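Local coordinates for fructooligosaccharide ABC transporter substrate-binding protein FusA (Streptococcus pneumoniae, PDB 5G5Y), which captures short- and long-chain fructooligosaccharides, preferring tetrasaccharides and larger, for import by the FusABC-MsmK ABC transporter of Streptococcus pneumoniae, at residues 236-241 and 452-457; 226-231 and 457-462; 335-338 and 342-345. One frame throughout, in Å; residues are numbered along the deposited sequence.

Interactions 1 and 2 are neighbours, their centres 11 Å apart: interaction 1 sets helix 225-239 against the end of helix 429-455, interaction 2 against the start of helix 459-472. They share Gly457 and meet through Trp453, whose CE3 is 3.5 Å from Ile459 CD1 and whose CB is 3.7 Å from Val231 CG1. Interaction 3 lies on the opposite side of the chain's centre, and the centres of interactions 1 and 3 are about 51 Å apart. Interaction 3 belongs to the substrate site's surroundings, the side chain of Gln337 being about 7 Å from that of Trp340, whereas interaction 2 has a calcium ion about 11 Å from the side chain of Lys228.

Interaction 1 (236-241 and 452-457); sequences QLQEKG and EWIVNG
Gln238 reaches across from the last turn of helix 225-239 and lays the root of its side chain against the backbone of Ile454. Gln238 CG comes to 3.1 Å from Ile454 O, with CB also close to that oxygen, so the carbonyl faces two methylene groups. The same oxygen is hydrogen-bonded by Arg235, one turn back on the helix of Gln238, which gives it a polar partner beside the aliphatic ones. With CG of Gln238 anti to the backbone N (chi1 177°), the chain heads out to the other helix; the bend at chi2 (66°) then swings the amide away from Ile454 O. Gln238 NE2 donates to a water at 2.7 Å, and this water in turn donates to Val455 O at 3.0 Å. No direct hydrogen bond joins the two segments, and the water carries the polar link.

Ile454 contributes its CG2 branch, which lies 3.9 Å from Gln238 CB. The other branch, CG1, stands beside the backbone N and carries CD1 away from Gln238; Ile454 also packs on Ile234 and Phe194.

Both helices finish here. Glu452 O takes Asn456 N at 2.7 Å and Gly457 N at 3.0 Å before Gly457 breaks out of helical geometry with positive phi. On the partner, Gly241 N bonds to Gln238 O at 3.1 Å and Leu242 N to Leu237 O. The contact thus joins two helix C-termini, with that of helix 225-239 closed by a Schellman motif whose C-prime residue is Gly241.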
ATOM      1  N   GLN A 236      28.365  -3.446   9.055  1.00 16.10           N
ATOM      2  CA  GLN A 236      29.346  -2.390   9.339  1.00 19.30           C
ATOM      3  C   GLN A 236      28.799  -1.357  10.290  1.00 17.95           C
ATOM      4  O   GLN A 236      29.488  -0.999  11.249  1.00 17.96           O
ATOM      5  CB  GLN A 236      29.806  -1.676   8.079  1.00 22.04           C
ATOM      6  CG  GLN A 236      30.717  -2.449   7.158  1.00 24.66           C
ATOM      7  CD  GLN A 236      31.056  -1.601   5.923  1.00 28.79           C
ATOM      8  OE1 GLN A 236      30.359  -1.651   4.908  1.00 29.83           O
ATOM      9  NE2 GLN A 236      32.090  -0.782   6.034  1.00 28.97           N
ATOM     10  N   LEU A 237      27.561  -0.900  10.066  1.00 17.44           N
ATOM     11  CA  LEU A 237      26.929   0.024  11.012  1.00 18.08           C
ATOM     12  C   LEU A 237      26.804  -0.575  12.392  1.00 18.91           C
ATOM     13  O   LEU A 237      27.064   0.124  13.390  1.00 20.96           O
ATOM     14  CB  LEU A 237      25.531   0.490  10.569  1.00 18.21           C
ATOM     15  CG  LEU A 237      25.450   1.085   9.184  1.00 17.82           C
ATOM     16  CD1 LEU A 237      24.013   1.558   8.887  1.00 17.72           C
ATOM     17  CD2 LEU A 237      26.453   2.200   8.992  1.00 19.40           C
ATOM     18  N   GLN A 238      26.391  -1.837  12.474  1.00 17.94           N
ATOM     19  CA  GLN A 238      26.259  -2.497  13.753  1.00 20.87           C
ATOM     20  C   GLN A 238      27.623  -2.562  14.472  1.00 20.61           C
ATOM     21  O   GLN A 238      27.699  -2.307  15.683  1.00 22.71           O
ATOM     22  CB  GLN A 238      25.701  -3.916  13.586  1.00 22.18           C
ATOM     23  CG  GLN A 238      25.590  -4.741  14.873  1.00 24.17           C
ATOM     24  CD  GLN A 238      24.581  -4.221  15.872  1.00 28.35           C
ATOM     25  OE1 GLN A 238      23.692  -3.413  15.557  1.00 29.69           O
ATOM     26  NE2 GLN A 238      24.687  -4.719  17.091  1.00 31.33           N
ATOM     27  N   GLU A 239      28.667  -2.945  13.747  1.00 21.78           N
ATOM     28  CA  GLU A 239      30.011  -3.127  14.353  1.00 24.48           C
ATOM     29  C   GLU A 239      30.546  -1.799  14.882  1.00 26.29           C
ATOM     30  O   GLU A 239      31.253  -1.778  15.888  1.00 25.59           O
ATOM     31  CB  GLU A 239      30.986  -3.687  13.341  1.00 26.30           C
ATOM     32  CG  GLU A 239      30.765  -5.150  12.993  1.00 29.42           C
ATOM     33  CD  GLU A 239      31.707  -5.623  11.885  1.00 32.70           C
ATOM     34  OE1 GLU A 239      32.558  -4.849  11.447  1.00 38.49           O
ATOM     35  OE2 GLU A 239      31.631  -6.779  11.448  1.00 35.39           O
ATOM     36  N   LYS A 240      30.206  -0.705  14.203  1.00 23.61           N
ATOM     37  CA  LYS A 240      30.585   0.639  14.657  1.00 25.92           C
ATOM     38  C   LYS A 240      29.730   1.238  15.767  1.00 25.33           C
ATOM     39  O   LYS A 240      29.914   2.390  16.101  1.00 26.65           O
ATOM     40  CB  LYS A 240      30.657   1.562  13.460  1.00 27.34           C
ATOM     41  CG  LYS A 240      31.764   1.147  12.504  1.00 29.91           C
ATOM     42  CD  LYS A 240      31.697   1.922  11.215  1.00 31.56           C
ATOM     43  CE  LYS A 240      32.512   1.274  10.110  1.00 34.01           C
ATOM     44  NZ  LYS A 240      33.951   1.615  10.245  1.00 35.14           N
ATOM     45  N   GLY A 241      28.791   0.476  16.323  1.00 24.67           N
ATOM     46  CA  GLY A 241      27.881   0.966  17.372  1.00 25.77           C
ATOM     47  C   GLY A 241      26.912   2.037  16.913  1.00 26.05           C
ATOM     48  O   GLY A 241      26.505   2.904  17.691  1.00 23.12           O
ATOM     49  N   GLU A 452      20.527 -12.020  11.932  1.00 16.28           N
ATOM     50  CA  GLU A 452      21.710 -12.710  12.487  1.00 18.21           C
ATOM     51  C   GLU A 452      22.972 -12.212  11.869  1.00 15.90           C
ATOM     52  O   GLU A 452      23.979 -12.031  12.557  1.00 15.88           O
ATOM     53  CB  GLU A 452      21.661 -14.225  12.239  1.00 21.98           C
ATOM     54  CG  GLU A 452      20.647 -14.951  13.089  1.00 26.85           C
ATOM     55  CD  GLU A 452      20.525 -16.444  12.739  1.00 32.28           C
ATOM     56  OE1 GLU A 452      21.406 -16.984  12.012  1.00 30.36           O
ATOM     57  OE2 GLU A 452      19.517 -17.070  13.203  1.00 33.70           O
ATOM     58  N   TRP A 453      22.945 -11.995  10.558  1.00 13.53           N
ATOM     59  CA  TRP A 453      24.089 -11.482   9.874  1.00 14.09           C
ATOM     60  C   TRP A 453      24.474 -10.095  10.281  1.00 15.13           C
ATOM     61  O   TRP A 453      25.649  -9.729  10.145  1.00 16.06           O
ATOM     62  CB  TRP A 453      23.913 -11.550   8.370  1.00 14.27           C
ATOM     63  CG  TRP A 453      23.882 -12.985   7.875  1.00 13.94           C
ATOM     64  CD1 TRP A 453      24.556 -14.063   8.375  1.00 14.27           C
ATOM     65  CD2 TRP A 453      23.149 -13.454   6.756  1.00 14.57           C
ATOM     66  NE1 TRP A 453      24.273 -15.196   7.628  1.00 14.72           N
ATOM     67  CE2 TRP A 453      23.434 -14.836   6.608  1.00 14.55           C
ATOM     68  CE3 TRP A 453      22.320 -12.832   5.825  1.00 14.28           C
ATOM     69  CZ2 TRP A 453      22.888 -15.593   5.590  1.00 15.68           C
ATOM     70  CZ3 TRP A 453      21.773 -13.604   4.800  1.00 15.01           C
ATOM     71  CH2 TRP A 453      22.069 -14.944   4.676  1.00 14.80           C
ATOM     72  N   ILE A 454      23.510  -9.314  10.753  1.00 14.82           N
ATOM     73  CA  ILE A 454      23.789  -7.963  11.229  1.00 15.06           C
ATOM     74  C   ILE A 454      24.255  -7.959  12.698  1.00 16.08           C
ATOM     75  O   ILE A 454      25.235  -7.264  13.033  1.00 17.19           O
ATOM     76  CB  ILE A 454      22.557  -7.054  11.062  1.00 15.19           C
ATOM     77  CG1 ILE A 454      22.315  -6.826   9.559  1.00 16.31           C
ATOM     78  CG2 ILE A 454      22.759  -5.716  11.799  1.00 14.74           C
ATOM     79  CD1 ILE A 454      20.900  -6.389   9.226  1.00 16.35           C
ATOM     80  N   VAL A 455      23.554  -8.698  13.550  1.00 18.25           N
ATOM     81  CA  VAL A 455      23.823  -8.665  14.983  1.00 19.70           C
ATOM     82  C   VAL A 455      24.987  -9.577  15.338  1.00 19.94           C
ATOM     83  O   VAL A 455      25.758  -9.231  16.214  1.00 21.46           O
ATOM     84  CB  VAL A 455      22.596  -9.009  15.818  1.00 21.66           C
ATOM     85  CG1 VAL A 455      22.939  -9.031  17.304  1.00 23.17           C
ATOM     86  CG2 VAL A 455      21.489  -7.981  15.577  1.00 21.83           C
ATOM     87  N   ASN A 456      25.114 -10.727  14.673  1.00 18.77           N
ATOM     88  CA  ASN A 456      26.202 -11.677  14.953  1.00 19.34           C
ATOM     89  C   ASN A 456      27.319 -11.618  13.896  1.00 19.76           C
ATOM     90  O   ASN A 456      28.497 -11.709  14.212  1.00 19.34           O
ATOM     91  CB  ASN A 456      25.667 -13.099  15.080  1.00 19.42           C
ATOM     92  CG  ASN A 456      26.781 -14.118  15.329  1.00 20.80           C
ATOM     93  OD1 ASN A 456      27.353 -14.127  16.385  1.00 22.68           O
ATOM     94  ND2 ASN A 456      27.116 -14.915  14.335  1.00 20.56           N
ATOM     95  N   GLY A 457      26.943 -11.508  12.633  1.00 18.07           N
ATOM     96  CA  GLY A 457      27.895 -11.509  11.538  1.00 17.21           C
ATOM     97  C   GLY A 457      27.876 -12.820  10.771  1.00 17.00           C
ATOM     98  O   GLY A 457      26.855 -13.533  10.745  1.00 19.03           O
TER
HETATM   99  O   HOH W   1      26.590  -6.557  17.355  1.00 45.22           O

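Interaction 2 (226-231 and 457-462); sequences NYKEGV and GNIDTE
Ile459 pushes its CD1 methyl between Lys228 and Val231, two residues three apart on helix 225-239. Ile459 CD1 lies 3.8 Å from Lys228 CG on one flank and also 3.8 Å from Val231 CG1 on the other, and in each pair the side chains meet at a slant. CG1 of Ile459 is anti to the backbone N (chi1 -168°) and chi2 is extended as well; the extended chain carries the methyl out to helix 225-239. Trp453 packs against both Ile459 and Val231 and extends this apolar patch, and Phe198 also touches Val231.

Only the methylene part of Lys228 joins the patch. The chain kinks at chi3 (84°), and Lys228 NZ ends 4.3 Å from Asp460 OD1, too far for a salt bridge. Asp460 OD1 has its salt bridge with Lys232, and Lys228 makes a cation-pi contact with Trp463; any attraction between Lys228 and Asp460 is probably longer-range.

The segment 457-462 is the corner of a helical hairpin: helix 429-455 stops, Gly457 and Asn458 both take positive phi, and helix 459-472 turns back. Asn458 occupies the N-cap position without making a capping bond through its side chain. Instead Asn458 ND2 donates to Glu462 OE2 at 2.9 Å, with an N-H...O angle of 153°, meeting the carboxylate on its anti side and out of its plane. Further out, Glu462 OE1 accepts from Trp453 NE1 and forms a salt bridge with Lys449, tying the start of the second helix to the end of the first.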
ATOM      1  N   ASN A 226      24.187  -8.521  -4.628  1.00 14.39           N
ATOM      2  CA  ASN A 226      23.901  -7.117  -4.224  1.00 14.04           C
ATOM      3  C   ASN A 226      23.283  -7.032  -2.858  1.00 13.61           C
ATOM      4  O   ASN A 226      23.551  -6.121  -2.112  1.00 13.40           O
ATOM      5  CB  ASN A 226      22.957  -6.420  -5.220  1.00 14.51           C
ATOM      6  CG  ASN A 226      23.332  -6.689  -6.655  1.00 15.17           C
ATOM      7  OD1 ASN A 226      23.170  -7.831  -7.119  1.00 15.87           O
ATOM      8  ND2 ASN A 226      23.904  -5.692  -7.359  1.00 14.45           N
ATOM      9  N   TYR A 227      22.410  -7.991  -2.559  1.00 13.24           N
ATOM     10  CA  TYR A 227      21.723  -8.049  -1.298  1.00 13.48           C
ATOM     11  C   TYR A 227      22.712  -8.380  -0.173  1.00 14.36           C
ATOM     12  O   TYR A 227      22.623  -7.812   0.898  1.00 13.94           O
ATOM     13  CB  TYR A 227      20.655  -9.108  -1.369  1.00 13.36           C
ATOM     14  CG  TYR A 227      19.806  -9.308  -0.160  1.00 13.58           C
ATOM     15  CD1 TYR A 227      20.212 -10.167   0.832  1.00 14.16           C
ATOM     16  CD2 TYR A 227      18.538  -8.704  -0.043  1.00 14.12           C
ATOM     17  CE1 TYR A 227      19.400 -10.428   1.917  1.00 13.89           C
ATOM     18  CE2 TYR A 227      17.732  -8.933   1.080  1.00 14.28           C
ATOM     19  CZ  TYR A 227      18.175  -9.807   2.043  1.00 14.14           C
ATOM     20  OH  TYR A 227      17.396 -10.077   3.157  1.00 15.67           O
ATOM     21  N   LYS A 228      23.613  -9.324  -0.444  1.00 14.06           N
ATOM     22  CA  LYS A 228      24.705  -9.656   0.482  1.00 15.32           C
ATOM     23  C   LYS A 228      25.535  -8.400   0.811  1.00 16.10           C
ATOM     24  O   LYS A 228      25.822  -8.164   1.980  1.00 15.12           O
ATOM     25  CB  LYS A 228      25.558 -10.802  -0.067  1.00 17.53           C
ATOM     26  CG  LYS A 228      26.821 -11.052   0.735  1.00 20.80           C
ATOM     27  CD  LYS A 228      27.484 -12.361   0.372  1.00 25.87           C
ATOM     28  CE  LYS A 228      28.369 -12.242  -0.829  1.00 31.19           C
ATOM     29  NZ  LYS A 228      29.314 -13.402  -0.830  1.00 38.85           N
ATOM     30  N   GLU A 229      25.882  -7.599  -0.203  1.00 15.34           N
ATOM     31  CA  GLU A 229      26.611  -6.353   0.026  1.00 16.64           C
ATOM     32  C   GLU A 229      25.824  -5.366   0.885  1.00 15.98           C
ATOM     33  O   GLU A 229      26.415  -4.681   1.713  1.00 16.49           O
ATOM     34  CB  GLU A 229      27.094  -5.703  -1.302  1.00 17.47           C
ATOM     35  CG  GLU A 229      28.040  -6.582  -2.105  1.00 19.73           C
ATOM     36  CD  GLU A 229      29.301  -6.979  -1.331  1.00 23.24           C
ATOM     37  OE1 GLU A 229      29.922  -6.100  -0.695  1.00 24.12           O
ATOM     38  OE2 GLU A 229      29.627  -8.176  -1.313  1.00 26.15           O
ATOM     39  N   GLY A 230      24.506  -5.270   0.677  1.00 15.00           N
ATOM     40  CA  GLY A 230      23.644  -4.470   1.516  1.00 14.52           C
ATOM     41  C   GLY A 230      23.680  -4.916   2.955  1.00 14.75           C
ATOM     42  O   GLY A 230      23.790  -4.113   3.880  1.00 14.45           O
ATOM     43  N   VAL A 231      23.567  -6.214   3.157  1.00 14.51           N
ATOM     44  CA  VAL A 231      23.605  -6.764   4.499  1.00 15.04           C
ATOM     45  C   VAL A 231      24.962  -6.462   5.150  1.00 15.67           C
ATOM     46  O   VAL A 231      25.004  -6.054   6.313  1.00 15.81           O
ATOM     47  CB  VAL A 231      23.287  -8.284   4.529  1.00 14.81           C
ATOM     48  CG1 VAL A 231      23.415  -8.808   5.954  1.00 15.48           C
ATOM     49  CG2 VAL A 231      21.890  -8.555   4.028  1.00 15.18           C
ATOM     50  N   GLY A 457      26.943 -11.508  12.633  1.00 18.07           N
ATOM     51  CA  GLY A 457      27.895 -11.509  11.538  1.00 17.21           C
ATOM     52  C   GLY A 457      27.876 -12.820  10.771  1.00 17.00           C
ATOM     53  O   GLY A 457      26.855 -13.533  10.745  1.00 19.03           O
ATOM     54  N   ASN A 458      28.992 -13.113  10.107  1.00 16.50           N
ATOM     55  CA  ASN A 458      29.289 -14.406   9.426  1.00 15.74           C
ATOM     56  C   ASN A 458      28.583 -14.644   8.066  1.00 16.11           C
ATOM     57  O   ASN A 458      28.524 -15.776   7.596  1.00 17.16           O
ATOM     58  CB  ASN A 458      29.057 -15.623  10.350  1.00 15.85           C
ATOM     59  CG  ASN A 458      29.859 -16.873   9.927  1.00 15.84           C
ATOM     60  OD1 ASN A 458      30.983 -16.774   9.456  1.00 16.49           O
ATOM     61  ND2 ASN A 458      29.282 -18.058  10.119  1.00 17.10           N
ATOM     62  N   ILE A 459      28.068 -13.604   7.431  1.00 15.67           N
ATOM     63  CA  ILE A 459      27.381 -13.795   6.128  1.00 16.48           C
ATOM     64  C   ILE A 459      28.265 -14.452   5.048  1.00 16.99           C
ATOM     65  O   ILE A 459      27.786 -15.325   4.316  1.00 15.88           O
ATOM     66  CB  ILE A 459      26.743 -12.493   5.566  1.00 15.79           C
ATOM     67  CG1 ILE A 459      25.801 -12.834   4.392  1.00 15.33           C
ATOM     68  CG2 ILE A 459      27.787 -11.442   5.192  1.00 16.51           C
ATOM     69  CD1 ILE A 459      24.976 -11.622   3.968  1.00 15.32           C
ATOM     70  N   ASP A 460      29.537 -14.076   4.964  1.00 18.86           N
ATOM     71  CA  ASP A 460      30.391 -14.622   3.886  1.00 22.35           C
ATOM     72  C   ASP A 460      30.391 -16.153   3.886  1.00 21.27           C
ATOM     73  O   ASP A 460      30.233 -16.758   2.836  1.00 21.55           O
ATOM     74  CB  ASP A 460      31.847 -14.109   3.920  1.00 25.95           C
ATOM     75  CG  ASP A 460      31.974 -12.647   3.533  1.00 28.60           C
ATOM     76  OD1 ASP A 460      31.082 -12.089   2.852  1.00 29.59           O
ATOM     77  OD2 ASP A 460      32.988 -12.027   3.928  1.00 34.50           O
ATOM     78  N   THR A 461      30.488 -16.770   5.059  1.00 18.63           N
ATOM     79  CA  THR A 461      30.580 -18.224   5.132  1.00 19.44           C
ATOM     80  C   THR A 461      29.229 -18.918   5.002  1.00 19.23           C
ATOM     81  O   THR A 461      29.150 -20.039   4.492  1.00 18.53           O
ATOM     82  CB  THR A 461      31.352 -18.654   6.405  1.00 20.15           C
ATOM     83  OG1 THR A 461      32.646 -18.058   6.317  1.00 22.11           O
ATOM     84  CG2 THR A 461      31.513 -20.147   6.476  1.00 20.26           C
ATOM     85  N   GLU A 462      28.165 -18.237   5.420  1.00 16.27           N
ATOM     86  CA  GLU A 462      26.847 -18.829   5.500  1.00 16.27           C
ATOM     87  C   GLU A 462      26.014 -18.613   4.228  1.00 15.87           C
ATOM     88  O   GLU A 462      24.968 -19.257   4.077  1.00 14.25           O
ATOM     89  CB  GLU A 462      26.086 -18.217   6.688  1.00 17.42           C
ATOM     90  CG  GLU A 462      26.670 -18.611   8.031  1.00 19.66           C
ATOM     91  CD  GLU A 462      25.882 -18.109   9.233  1.00 20.82           C
ATOM     92  OE1 GLU A 462      24.734 -17.597   9.074  1.00 19.03           O
ATOM     93  OE2 GLU A 462      26.407 -18.300  10.360  1.00 21.56           O
TER

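Interaction 3 (335-338 and 342-345); sequences SVQN and TYGD
Gln337 points from helix 332-340 toward the loop that follows it, and its amide oxygen is caught by the hydroxyl of Thr342. CB and CG form the apolar stem of the side chain and make no close contact with 342-345; Ile24 and Leu361 are among the residues that pack against Gln337. CG anti to the carbonyl carbon and an extended chi2 bring the amide out to the loop, and chi3 then turns it across. There Gln337 CD lies at the edge of the Tyr343 ring, in its plane, 3.9 Å from Tyr343 CE1.

OE1 makes the main contact. Thr342 OG1 donates to Gln337 OE1 at 2.8 Å, in the carbonyl plane and with a C=O...O angle of 151°. Gln337 OE1 is also 3.3 Å from Tyr343 CE1, approaching the ring obliquely, while the amide and ring planes are 47° apart. Gln337 NE2, the last atom, passes 4.1 Å from Tyr343 CE1 and donates to Leu333 O, one turn back in its own helix. Bonds at both ends of the amide fix which way round it sits and limit its rotation about chi3.

The hydroxyl of Thr342 reaches the amide because OG1 is anti to the backbone N (chi1 -169°). Tyr343 is positioned from its other surroundings: Arg27 makes a cation-pi contact with its ring and a hydrogen bond to its carbonyl, and Leu361 packs against it. The backbone of Thr342 pairs with that of Phe352 in strand 352-355.

A helix side chain thus braces the first residues of the loop after its own helix, beside the fructooligosaccharide site: the Gln337 side chain is about 7 Å from that of Trp340 and about 8 Å from that of Glu379, both substrate-binding residues.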
ATOM      1  N   SER A 335     -17.112   8.376  -6.945  1.00 12.34           N
ATOM      2  CA  SER A 335     -15.946   7.645  -6.457  1.00 12.95           C
ATOM      3  C   SER A 335     -15.126   8.445  -5.435  1.00 12.86           C
ATOM      4  O   SER A 335     -14.706   7.918  -4.408  1.00 12.97           O
ATOM      5  CB  SER A 335     -15.067   7.182  -7.609  1.00 12.24           C
ATOM      6  OG  SER A 335     -15.676   6.155  -8.334  1.00 12.26           O
ATOM      7  N   VAL A 336     -14.902   9.727  -5.722  1.00 14.18           N
ATOM      8  CA  VAL A 336     -14.091  10.532  -4.862  1.00 14.17           C
ATOM      9  C   VAL A 336     -14.768  10.645  -3.484  1.00 14.04           C
ATOM     10  O   VAL A 336     -14.137  10.398  -2.470  1.00 14.03           O
ATOM     11  CB  VAL A 336     -13.801  11.919  -5.477  1.00 14.67           C
ATOM     12  CG1 VAL A 336     -13.223  12.884  -4.465  1.00 15.55           C
ATOM     13  CG2 VAL A 336     -12.900  11.776  -6.709  1.00 15.33           C
ATOM     14  N   GLN A 337     -16.054  10.983  -3.457  1.00 13.95           N
ATOM     15  CA  GLN A 337     -16.766  11.123  -2.173  1.00 14.47           C
ATOM     16  C   GLN A 337     -16.869   9.799  -1.435  1.00 14.28           C
ATOM     17  O   GLN A 337     -16.613   9.733  -0.210  1.00 14.16           O
ATOM     18  CB  GLN A 337     -18.163  11.681  -2.405  1.00 14.71           C
ATOM     19  CG  GLN A 337     -18.184  13.086  -2.931  1.00 14.85           C
ATOM     20  CD  GLN A 337     -19.587  13.510  -3.274  1.00 16.05           C
ATOM     21  OE1 GLN A 337     -20.348  13.832  -2.385  1.00 16.97           O
ATOM     22  NE2 GLN A 337     -19.931  13.499  -4.571  1.00 16.69           N
ATOM     23  N   ASN A 338     -17.180   8.720  -2.158  1.00 13.69           N
ATOM     24  CA  ASN A 338     -17.293   7.417  -1.494  1.00 13.96           C
ATOM     25  C   ASN A 338     -16.006   7.035  -0.763  1.00 13.53           C
ATOM     26  O   ASN A 338     -16.039   6.460   0.328  1.00 13.58           O
ATOM     27  CB  ASN A 338     -17.679   6.310  -2.475  1.00 13.40           C
ATOM     28  CG  ASN A 338     -19.115   6.441  -2.971  1.00 14.03           C
ATOM     29  OD1 ASN A 338     -19.842   7.374  -2.608  1.00 13.68           O
ATOM     30  ND2 ASN A 338     -19.512   5.522  -3.840  1.00 13.55           N
ATOM     31  N   THR A 342     -17.692  13.883   2.079  1.00 18.20           N
ATOM     32  CA  THR A 342     -18.613  14.650   1.266  1.00 17.11           C
ATOM     33  C   THR A 342     -18.617  16.159   1.613  1.00 18.07           C
ATOM     34  O   THR A 342     -17.749  16.634   2.314  1.00 18.38           O
ATOM     35  CB  THR A 342     -20.009  13.974   1.279  1.00 18.15           C
ATOM     36  OG1 THR A 342     -20.854  14.574   0.291  1.00 19.17           O
ATOM     37  CG2 THR A 342     -20.664  14.055   2.682  1.00 19.03           C
ATOM     38  N   TYR A 343     -19.584  16.867   1.052  1.00 18.54           N
ATOM     39  CA  TYR A 343     -19.718  18.314   1.139  1.00 20.79           C
ATOM     40  C   TYR A 343     -21.152  18.632   1.548  1.00 22.83           C
ATOM     41  O   TYR A 343     -22.054  17.788   1.400  1.00 21.88           O
ATOM     42  CB  TYR A 343     -19.494  18.937  -0.259  1.00 21.49           C
ATOM     43  CG  TYR A 343     -20.562  18.527  -1.255  1.00 21.20           C
ATOM     44  CD1 TYR A 343     -20.438  17.340  -1.991  1.00 21.64           C
ATOM     45  CD2 TYR A 343     -21.758  19.266  -1.386  1.00 23.00           C
ATOM     46  CE1 TYR A 343     -21.442  16.920  -2.850  1.00 21.02           C
ATOM     47  CE2 TYR A 343     -22.758  18.862  -2.259  1.00 23.44           C
ATOM     48  CZ  TYR A 343     -22.591  17.679  -2.981  1.00 23.46           C
ATOM     49  OH  TYR A 343     -23.561  17.261  -3.833  1.00 24.35           O
ATOM     50  N   GLY A 344     -21.353  19.870   2.009  1.00 24.75           N
ATOM     51  CA  GLY A 344     -22.692  20.463   2.142  1.00 25.73           C
ATOM     52  C   GLY A 344     -23.506  20.076   3.365  1.00 27.73           C
ATOM     53  O   GLY A 344     -24.679  20.450   3.451  1.00 28.96           O
ATOM     54  N   ASP A 345     -22.930  19.347   4.315  1.00 27.15           N
ATOM     55  CA  ASP A 345     -23.656  19.021   5.548  1.00 28.91           C
ATOM     56  C   ASP A 345     -23.653  20.231   6.495  1.00 32.84           C
ATOM     57  O   ASP A 345     -22.590  20.755   6.832  1.00 31.13           O
ATOM     58  CB  ASP A 345     -23.054  17.815   6.269  1.00 29.09           C
ATOM     59  CG  ASP A 345     -24.066  17.110   7.215  1.00 33.44           C
ATOM     60  OD1 ASP A 345     -25.168  17.660   7.484  1.00 33.00           O
ATOM     61  OD2 ASP A 345     -23.754  15.999   7.691  1.00 29.32           O
TER